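Local coordinates for SPI-1 type 3 secretion system secretin (PDB 4G08), which forms a ring-shaped multimer with an apparent central pore in the outer membrane, part of the type III secretion injectisome that injects bacterial effector proteins into eukaryotic host cells, at residues L34-K47 against F75-E87. Numbering follows the deposited sequence.
Sequences LKEPVIVSKMAARK and FDGQAIYIYDASE
Ile80 O takes the N-H of Ile39 at 2.7 Å and, beside it, a CA-H...O contact from Val38 CA at 3.3 Å. Three more backbone bonds, Ile80 N to Pro37 O, Ile82 N to Ile39 O and Ser41 N to Ile82 O, complete a parallel pairing of strands 38-40 and 80-84, whose axes lie 18° apart.

The two faces of this pairing differ. On one, Val38 and Val40 sit beside Ile80 and Ile82. With chi1 at -62° and CD1 extended beyond it, Ile82 sends that methyl across to Val38 CG1, where the two carbons are unusually close at 3.4 Å. On the other face, Ile39 lies alongside Tyr81, pointing the same way, and its CD1 comes 3.3 Å from ring atom CE2. The tyrosine hydroxyl is held beyond by Asp76 OD2, met from above the carboxylate plane.

Past the strands, Ser41 is the N-cap of the short turn of helix 42-45, its OG accepting from Ala44 N at 3.1 Å. Glu87 reaches back with its chain extended, and OE2 receives Asp84 N nearly along the C-O axis at 3.0 Å; the same oxygen is modelled too close to Ser41 OG for that distance to be trusted. Asp84 divides its carboxylate: OD2 accepts Ser86 N, which closes an Asx turn, and also Ser86 OG, while OD1 forms a salt bridge with Lys47 NZ whose hydrogen bond is weak, the lysine chain crossing at about a right angle.

This is part of the periplasmic N0 domain. Strand 80-84 lies between 38-40 and antiparallel 71-75; Val40 and Ile82 pack against Phe27 of helix 23-30, whereas Tyr81 and Tyr83 meet the start of helix 134-150.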
# COMPACT_ATOMS: atom_id res chain seq x y z
N LEU A 34 -8.93 11.37 11.96
CA LEU A 34 -7.67 10.66 11.98
C LEU A 34 -6.54 11.61 12.35
O LEU A 34 -6.56 12.79 12.00
CB LEU A 34 -7.37 10.06 10.60
CG LEU A 34 -8.35 9.00 10.09
CD1 LEU A 34 -7.90 8.47 8.74
CD2 LEU A 34 -8.49 7.87 11.08
N LYS A 35 -5.51 11.04 12.96
CA LYS A 35 -4.28 11.78 13.24
C LYS A 35 -3.42 11.95 11.99
O LYS A 35 -2.74 12.97 11.82
CB LYS A 35 -3.48 11.05 14.33
CG LYS A 35 -4.13 11.14 15.70
CD LYS A 35 -3.11 10.89 16.81
CE LYS A 35 -3.76 10.30 18.05
NZ LYS A 35 -2.80 10.12 19.18
N GLU A 36 -3.50 10.98 11.09
CA GLU A 36 -2.63 10.94 9.92
C GLU A 36 -3.30 11.62 8.75
O GLU A 36 -4.49 11.45 8.52
CB GLU A 36 -2.31 9.51 9.56
CG GLU A 36 -1.71 8.72 10.70
CD GLU A 36 -2.74 7.87 11.42
OE1 GLU A 36 -3.87 7.74 10.91
OE2 GLU A 36 -2.40 7.34 12.50
N PRO A 37 -2.51 12.33 7.94
CA PRO A 37 -3.02 12.87 6.70
C PRO A 37 -3.24 11.77 5.69
O PRO A 37 -2.66 10.69 5.79
CB PRO A 37 -1.90 13.79 6.23
CG PRO A 37 -0.68 13.22 6.81
CD PRO A 37 -1.07 12.59 8.11
N VAL A 38 -4.09 12.08 4.72
CA VAL A 38 -4.37 11.17 3.63
C VAL A 38 -3.94 11.82 2.34
O VAL A 38 -4.13 13.02 2.15
CB VAL A 38 -5.86 10.83 3.55
CG1 VAL A 38 -6.12 9.83 2.44
CG2 VAL A 38 -6.35 10.27 4.87
N ILE A 39 -3.12 11.09 1.59
CA ILE A 39 -2.58 11.58 0.35
C ILE A 39 -3.22 10.82 -0.79
O ILE A 39 -3.05 9.60 -0.90
CB ILE A 39 -1.07 11.37 0.32
CG1 ILE A 39 -0.45 12.05 1.52
CG2 ILE A 39 -0.48 11.91 -0.97
CD1 ILE A 39 0.76 11.32 2.02
N VAL A 40 -3.99 11.53 -1.60
CA VAL A 40 -4.74 10.91 -2.68
C VAL A 40 -4.12 11.24 -4.03
O VAL A 40 -3.79 12.40 -4.31
CB VAL A 40 -6.21 11.38 -2.67
CG1 VAL A 40 -6.96 10.72 -3.81
CG2 VAL A 40 -6.87 11.03 -1.35
N SER A 41 -3.83 10.21 -4.80
CA SER A 41 -3.12 10.37 -6.05
C SER A 41 -3.98 11.10 -7.06
O SER A 41 -5.20 11.15 -6.95
CB SER A 41 -2.74 9.01 -6.62
OG SER A 41 -3.85 8.40 -7.25
N LYS A 42 -3.36 11.52 -8.15
CA LYS A 42 -4.08 12.23 -9.19
C LYS A 42 -5.20 11.37 -9.74
O LYS A 42 -6.35 11.80 -9.81
CB LYS A 42 -3.12 12.61 -10.31
CG LYS A 42 -3.83 12.94 -11.60
CD LYS A 42 -2.85 13.09 -12.75
CE LYS A 42 -2.69 11.78 -13.49
NZ LYS A 42 -1.43 11.77 -14.27
N MET A 43 -4.88 10.13 -10.09
CA MET A 43 -5.88 9.25 -10.70
C MET A 43 -7.00 8.88 -9.73
O MET A 43 -8.12 8.61 -10.16
CB MET A 43 -5.25 7.97 -11.25
CG MET A 43 -4.39 8.21 -12.47
SD MET A 43 -5.36 8.80 -13.86
CE MET A 43 -6.35 7.36 -14.23
N ALA A 44 -6.69 8.74 -8.45
CA ALA A 44 -7.76 8.42 -7.51
C ALA A 44 -8.69 9.61 -7.38
O ALA A 44 -9.90 9.46 -7.26
CB ALA A 44 -7.19 8.05 -6.16
N ALA A 45 -8.09 10.79 -7.35
CA ALA A 45 -8.82 12.02 -7.07
C ALA A 45 -9.83 12.37 -8.15
O ALA A 45 -10.75 13.14 -7.91
CB ALA A 45 -7.85 13.17 -6.86
N ARG A 46 -9.67 11.82 -9.35
CA ARG A 46 -10.61 12.14 -10.41
C ARG A 46 -11.86 11.27 -10.38
O ARG A 46 -12.85 11.57 -11.06
CB ARG A 46 -9.96 12.09 -11.78
CG ARG A 46 -9.56 10.70 -12.22
CD ARG A 46 -8.63 10.82 -13.41
NE ARG A 46 -9.35 11.15 -14.63
CZ ARG A 46 -9.82 10.25 -15.49
NH1 ARG A 46 -9.67 8.96 -15.25
NH2 ARG A 46 -10.46 10.65 -16.57
N LYS A 47 -11.89 10.29 -9.49
CA LYS A 47 -13.09 9.48 -9.31
C LYS A 47 -14.09 10.21 -8.44
O LYS A 47 -13.74 11.06 -7.67
CB LYS A 47 -12.75 8.12 -8.72
CG LYS A 47 -12.08 7.18 -9.66
CD LYS A 47 -11.60 5.96 -8.98
CE LYS A 47 -11.42 4.80 -9.90
NZ LYS A 47 -11.29 5.18 -11.28
N PHE A 75 -0.91 2.36 4.54
CA PHE A 75 -0.64 3.17 5.72
C PHE A 75 0.79 2.91 6.14
O PHE A 75 1.16 1.76 6.37
CB PHE A 75 -1.59 2.77 6.85
CG PHE A 75 -1.26 3.40 8.17
CD1 PHE A 75 -1.30 4.77 8.32
CD2 PHE A 75 -1.05 2.61 9.28
CE1 PHE A 75 -1.03 5.34 9.55
CE2 PHE A 75 -0.78 3.18 10.51
CZ PHE A 75 -0.77 4.55 10.64
N ASP A 76 1.62 3.95 6.14
CA ASP A 76 3.06 3.76 6.38
C ASP A 76 3.43 4.03 7.84
O ASP A 76 4.60 4.00 8.21
CB ASP A 76 3.90 4.62 5.45
CG ASP A 76 3.84 6.08 5.80
OD1 ASP A 76 3.08 6.44 6.72
OD2 ASP A 76 4.55 6.88 5.14
N GLY A 77 2.40 4.17 8.67
CA GLY A 77 2.56 4.44 10.09
C GLY A 77 2.39 5.90 10.44
O GLY A 77 2.07 6.24 11.57
N GLN A 78 2.51 6.76 9.43
CA GLN A 78 2.38 8.20 9.65
C GLN A 78 1.38 8.86 8.72
O GLN A 78 0.94 9.98 8.98
CB GLN A 78 3.72 8.89 9.52
CG GLN A 78 4.72 8.42 10.55
CD GLN A 78 5.59 7.30 10.04
OE1 GLN A 78 5.89 7.22 8.85
NE2 GLN A 78 5.95 6.39 10.93
N ALA A 79 1.12 8.23 7.59
CA ALA A 79 0.21 8.79 6.60
C ALA A 79 -0.43 7.68 5.78
O ALA A 79 0.11 6.58 5.68
CB ALA A 79 0.97 9.73 5.68
N ILE A 80 -1.61 7.97 5.24
CA ILE A 80 -2.33 7.01 4.41
C ILE A 80 -2.28 7.45 2.95
O ILE A 80 -2.56 8.61 2.63
CB ILE A 80 -3.80 6.89 4.85
CG1 ILE A 80 -3.88 6.35 6.28
CG2 ILE A 80 -4.57 5.98 3.90
CD1 ILE A 80 -5.28 6.29 6.83
N TYR A 81 -1.86 6.56 2.08
CA TYR A 81 -1.74 6.85 0.66
C TYR A 81 -2.78 6.07 -0.10
O TYR A 81 -2.93 4.92 0.07
CB TYR A 81 -0.34 6.49 0.12
CG TYR A 81 0.80 7.14 0.85
CD1 TYR A 81 1.20 6.67 2.07
CD2 TYR A 81 1.50 8.18 0.31
CE1 TYR A 81 2.20 7.23 2.73
CE2 TYR A 81 2.52 8.74 0.99
CZ TYR A 81 2.86 8.26 2.20
OH TYR A 81 3.90 8.77 2.93
N ILE A 82 -3.48 6.75 -0.97
CA ILE A 82 -4.53 6.16 -1.79
C ILE A 82 -4.25 6.41 -3.27
O ILE A 82 -3.95 7.53 -3.68
CB ILE A 82 -5.91 6.72 -1.43
CG1 ILE A 82 -6.25 6.38 0.03
CG2 ILE A 82 -6.98 6.16 -2.36
CD1 ILE A 82 -7.34 7.24 0.62
N TYR A 83 -4.29 5.33 -4.04
CA TYR A 83 -4.04 5.38 -5.48
C TYR A 83 -5.17 4.69 -6.22
O TYR A 83 -5.80 3.79 -5.68
CB TYR A 83 -2.75 4.65 -5.84
CG TYR A 83 -1.53 5.15 -5.13
CD1 TYR A 83 -1.16 4.60 -3.91
CD2 TYR A 83 -0.63 5.98 -5.78
CE1 TYR A 83 -0.00 4.98 -3.29
CE2 TYR A 83 0.55 6.33 -5.18
CZ TYR A 83 0.86 5.83 -3.93
OH TYR A 83 2.04 6.15 -3.31
N ASP A 84 -5.26 4.98 -7.51
CA ASP A 84 -6.07 4.20 -8.43
C ASP A 84 -5.39 2.87 -8.68
O ASP A 84 -4.16 2.80 -8.74
CB ASP A 84 -6.23 4.96 -9.75
CG ASP A 84 -7.29 4.35 -10.66
OD1 ASP A 84 -8.49 4.57 -10.39
OD2 ASP A 84 -6.92 3.88 -11.75
N ALA A 85 -6.16 1.83 -8.94
CA ALA A 85 -5.55 0.54 -9.21
C ALA A 85 -4.63 0.63 -10.42
O ALA A 85 -3.63 -0.09 -10.50
CB ALA A 85 -6.62 -0.51 -9.44
N SER A 86 -4.86 1.64 -11.25
CA SER A 86 -4.09 1.79 -12.49
C SER A 86 -2.66 2.28 -12.22
O SER A 86 -1.81 2.27 -13.11
CB SER A 86 -4.80 2.76 -13.43
OG SER A 86 -4.59 4.11 -13.05
N GLU A 87 -2.41 2.72 -10.99
CA GLU A 87 -1.10 3.25 -10.60
C GLU A 87 -0.28 2.19 -9.88
O GLU A 87 0.78 2.47 -9.32
CB GLU A 87 -1.27 4.47 -9.71
CG GLU A 87 -1.78 5.69 -10.46
CD GLU A 87 -2.18 6.83 -9.55
OE1 GLU A 87 -1.73 7.97 -9.80
OE2 GLU A 87 -3.16 6.66 -8.78